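Local coordinates for protein acetyltransferase-like, GNAT family (Bacteroides thetaiotaomicron, PDB 3EY5) that probably transfers an acetyl group to an amine nitrogen, as other members of the GNAT family of N-acetyltransferases do, at residues 65-68 with 73-76; 10-13 with 17-20. All blocks are in the same frame, centred on the assembly; numbering follows the deposited sequence.

Contact 1: 65-68 with 73-76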
# COMPACT_ATOMS: atom_id res chain seq x y z
N ILE A 65 -6.18 -1.28 4.08
CA ILE A 65 -4.81 -0.99 3.77
C ILE A 65 -4.04 -2.19 4.20
O ILE A 65 -4.33 -2.81 5.24
CB ILE A 65 -4.31 0.30 4.54
CG1 ILE A 65 -2.80 0.53 4.34
CG2 ILE A 65 -4.61 0.20 6.04
CD1 ILE A 65 -2.44 2.01 4.25
N THR A 66 -3.06 -2.55 3.40
CA THR A 66 -2.21 -3.67 3.73
C THR A 66 -0.81 -3.09 3.77
O THR A 66 -0.48 -2.18 2.98
CB THR A 66 -2.27 -4.79 2.62
OG1 THR A 66 -1.84 -4.24 1.36
CG2 THR A 66 -3.64 -5.24 2.45
N TYR A 67 -0.02 -3.55 4.72
CA TYR A 67 1.33 -3.08 4.83
C TYR A 67 2.24 -4.15 5.43
O TYR A 67 1.80 -5.09 6.11
CB TYR A 67 1.39 -1.75 5.62
CG TYR A 67 1.10 -1.91 7.08
CD1 TYR A 67 2.10 -2.32 7.96
CD2 TYR A 67 -0.18 -1.68 7.60
CE1 TYR A 67 1.85 -2.49 9.30
CE2 TYR A 67 -0.45 -1.84 8.98
CZ TYR A 67 0.58 -2.26 9.81
OH TYR A 67 0.37 -2.43 11.14
N TRP A 68 3.52 -3.97 5.17
CA TRP A 68 4.54 -4.79 5.75
C TRP A 68 5.34 -3.99 6.77
O TRP A 68 5.66 -2.81 6.57
CB TRP A 68 5.50 -5.28 4.69
CG TRP A 68 4.87 -6.11 3.65
CD1 TRP A 68 4.04 -5.67 2.65
CD2 TRP A 68 5.01 -7.53 3.48
NE1 TRP A 68 3.65 -6.72 1.88
CE2 TRP A 68 4.23 -7.88 2.36
CE3 TRP A 68 5.70 -8.54 4.19
CZ2 TRP A 68 4.15 -9.19 1.89
CZ3 TRP A 68 5.61 -9.86 3.73
CH2 TRP A 68 4.84 -10.17 2.59
N PHE A 73 11.18 0.48 8.86
CA PHE A 73 10.15 1.22 8.10
C PHE A 73 8.98 0.29 7.81
O PHE A 73 9.12 -0.95 7.97
CB PHE A 73 10.69 1.76 6.76
CG PHE A 73 11.10 0.68 5.80
CD1 PHE A 73 10.27 0.29 4.76
CD2 PHE A 73 12.32 0.07 5.92
CE1 PHE A 73 10.64 -0.71 3.88
CE2 PHE A 73 12.70 -0.96 5.04
CZ PHE A 73 11.87 -1.35 4.03
N TYR A 74 7.87 0.91 7.36
CA TYR A 74 6.68 0.24 6.88
C TYR A 74 6.49 0.45 5.36
O TYR A 74 6.70 1.56 4.83
CB TYR A 74 5.44 0.80 7.60
CG TYR A 74 5.42 0.59 9.10
CD1 TYR A 74 5.27 -0.68 9.66
CD2 TYR A 74 5.53 1.67 9.96
CE1 TYR A 74 5.24 -0.87 11.07
CE2 TYR A 74 5.49 1.51 11.37
CZ TYR A 74 5.34 0.25 11.90
OH TYR A 74 5.32 0.12 13.27
N TYR A 75 6.06 -0.63 4.69
CA TYR A 75 5.79 -0.58 3.25
C TYR A 75 4.31 -0.77 3.02
O TYR A 75 3.74 -1.80 3.44
CB TYR A 75 6.54 -1.69 2.51
CG TYR A 75 6.14 -1.77 1.06
CD1 TYR A 75 6.37 -0.67 0.20
CD2 TYR A 75 5.53 -2.91 0.53
CE1 TYR A 75 5.99 -0.72 -1.13
CE2 TYR A 75 5.16 -2.97 -0.81
CZ TYR A 75 5.38 -1.86 -1.62
OH TYR A 75 5.06 -1.89 -2.96
N VAL A 76 3.67 0.21 2.39
CA VAL A 76 2.25 0.11 2.12
C VAL A 76 2.04 -0.62 0.77
O VAL A 76 2.46 -0.13 -0.31
CB VAL A 76 1.51 1.49 2.16
CG1 VAL A 76 0.10 1.32 1.64
CG2 VAL A 76 1.49 2.05 3.62
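W68 and Y75 face each other as an antiparallel hydrogen-bonded pair that joins the two strands of a beta hairpin. W68 N gives its hydrogen to Y75 O at 2.8 Å, and Y75 N returns one to W68 O at 2.9 Å; both bonds are close to straight (163°), with each donor in the plane of the carbonyl it meets. On the sheet face shared by these two residues, W68 CD1 comes to the edge of the Y75 ring, 3.8 Å from Y75 CD2. Y67 and V76 form the adjoining non-hydrogen-bonded pair, and their side chains rise from the other face. There I65 reaches across at about a right angle: with CG1 anti to its backbone N (chi1 173°), I65 CD1 comes to 3.7 Å from V76 CG1. Y67 and Y74 stand side by side and point the same way, the nearest atoms being Y67 CE1 and Y74 CD1 at 3.9 Å, while their ring planes are turned 82° apart.

Further out, H51 of strand 50-57 stacks on the Y67 ring, and V76 packs on I106 and L108 of strand 106-110. Strand 60-69 pairs with 50-57, and 74-81 runs parallel to 106-110, so the hairpin is internal to the mixed sheet, as in the GNAT fold. On the face of W68 and Y75, W68 NE1 bonds to E77 OE1, T66 OG1 to H78 N and Y75 OH to Y177 OH. These three polar tips thus have partners, whereas the side-chain contacts across the strands are apolar or aromatic.

Contact 2: 10-13 with 17-20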
# COMPACT_ATOMS: atom_id res chain seq x y z
N ILE A 10 -6.96 -7.50 10.49
CA ILE A 10 -8.02 -8.42 10.16
C ILE A 10 -7.42 -9.75 9.78
O ILE A 10 -6.31 -9.82 9.25
CB ILE A 10 -8.95 -7.78 9.09
CG1 ILE A 10 -10.40 -7.99 9.45
CG2 ILE A 10 -8.60 -8.11 7.62
CD1 ILE A 10 -10.91 -6.83 10.25
N THR A 11 -8.12 -10.81 10.15
CA THR A 11 -7.80 -12.14 9.66
C THR A 11 -8.93 -12.63 8.73
O THR A 11 -10.01 -12.05 8.69
CB THR A 11 -7.47 -13.16 10.82
OG1 THR A 11 -8.25 -12.87 11.99
CG2 THR A 11 -5.99 -13.08 11.19
N THR A 12 -8.67 -13.67 7.97
CA THR A 12 -9.71 -14.29 7.21
C THR A 12 -10.75 -14.95 8.16
O THR A 12 -11.80 -15.42 7.70
CB THR A 12 -9.12 -15.39 6.33
OG1 THR A 12 -8.55 -16.40 7.18
CG2 THR A 12 -8.06 -14.83 5.43
N SER A 13 -10.44 -14.98 9.47
CA SER A 13 -11.38 -15.37 10.53
C SER A 13 -12.50 -14.35 10.68
O SER A 13 -13.59 -14.68 11.19
CB SER A 13 -10.65 -15.53 11.87
OG SER A 13 -9.69 -16.57 11.82
N HIS A 17 -15.52 -8.75 7.26
CA HIS A 17 -14.51 -7.76 6.96
C HIS A 17 -13.56 -8.22 5.89
O HIS A 17 -13.19 -7.43 5.02
CB HIS A 17 -13.76 -7.35 8.21
CG HIS A 17 -14.64 -6.77 9.27
ND1 HIS A 17 -15.81 -6.10 8.98
CD2 HIS A 17 -14.51 -6.76 10.62
CE1 HIS A 17 -16.36 -5.70 10.11
NE2 HIS A 17 -15.59 -6.08 11.12
N TYR A 18 -13.15 -9.48 5.93
CA TYR A 18 -12.19 -9.94 4.93
C TYR A 18 -12.76 -9.94 3.51
O TYR A 18 -12.06 -9.55 2.55
CB TYR A 18 -11.58 -11.30 5.26
CG TYR A 18 -10.44 -11.66 4.32
CD1 TYR A 18 -9.11 -11.33 4.63
CD2 TYR A 18 -10.70 -12.32 3.11
CE1 TYR A 18 -8.08 -11.66 3.76
CE2 TYR A 18 -9.68 -12.66 2.25
CZ TYR A 18 -8.37 -12.34 2.57
OH TYR A 18 -7.37 -12.67 1.69
N LYS A 19 -14.01 -10.36 3.39
CA LYS A 19 -14.72 -10.36 2.12
C LYS A 19 -14.90 -8.92 1.61
O LYS A 19 -14.78 -8.67 0.42
CB LYS A 19 -16.08 -11.04 2.26
CG LYS A 19 -16.59 -11.66 0.97
CD LYS A 19 -17.76 -12.60 1.24
CE LYS A 19 -18.12 -13.43 -0.00
NZ LYS A 19 -17.38 -14.74 -0.09
N PHE A 20 -15.20 -8.00 2.53
CA PHE A 20 -15.26 -6.59 2.19
C PHE A 20 -13.93 -6.10 1.59
O PHE A 20 -13.92 -5.47 0.54
CB PHE A 20 -15.61 -5.73 3.43
CG PHE A 20 -15.42 -4.24 3.22
CD1 PHE A 20 -16.40 -3.48 2.58
CD2 PHE A 20 -14.25 -3.60 3.66
CE1 PHE A 20 -16.22 -2.11 2.39
CE2 PHE A 20 -14.07 -2.23 3.47
CZ PHE A 20 -15.06 -1.48 2.84
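I10 opens the contact by laying its longer branch against H17. I10 CD1 touches H17 CB at 3.5 Å and H17 CD2 at 3.6 Å, the two side chains crossing at about a right angle, while I10 CG2 lies more distantly at the edge of the Y18 ring, 4.4 Å from Y18 CD1. The CB of T11 points away from the helix, and its carbonyl makes the contact instead: T11 O sits 3.8 Å from Y18 CB, a contact without a hydrogen bond. The methyl of T12 stands over one face of the Y18 ring in a CH-pi contact, with T12 CG2 3.7 Å from the ring centroid and 17° off the ring normal. The T12 side chain runs alongside Y18 in the same direction, and its chi1 of 63° sets the methyl anti to the carbonyl carbon, over the ring, as OG1 takes a separate hydrogen bond to D45 OD2. That bond should fix the rotation of the threonine and with it the place of the methyl. An alanine at Y18 would remove the ring and would probably leave the T12 methyl without its aromatic face and open a gap between this loop and the helix.

The contact thus folds the loop after strand 6-9 back against the first turn of helix 15-28. Helix 37-46 flanks it, with L40 and R41 against Y18 and D45 holding T12; strand 50-57 supplies I54 to both I10 and H17, N52 to Y18, and F56 in an edge-to-face pairing with the H17 ring.

Overall arrangement
Contact 2 closes before contact 1 opens along the chain. Their centres lie about 17 Å apart, and although their nearest atoms come within about 7 Å they do not touch. Strand 50-57 bridges them: N52 touches both T66 of contact 1 and Y18 of contact 2, I54 meets contact 2, and H51 and N53 meet contact 1. The hairpin is about 6 Å from the centre of the chain, whereas contact 2 lies about 17 Å out, where the loop and helix 15-28 pack against strand 50-57. Strand 74-81 leads to the turn before helix 90-101, which in GNAT enzymes binds the acetyl-CoA pyrophosphate and probably does so here; contact 1 is nearer to it in sequence.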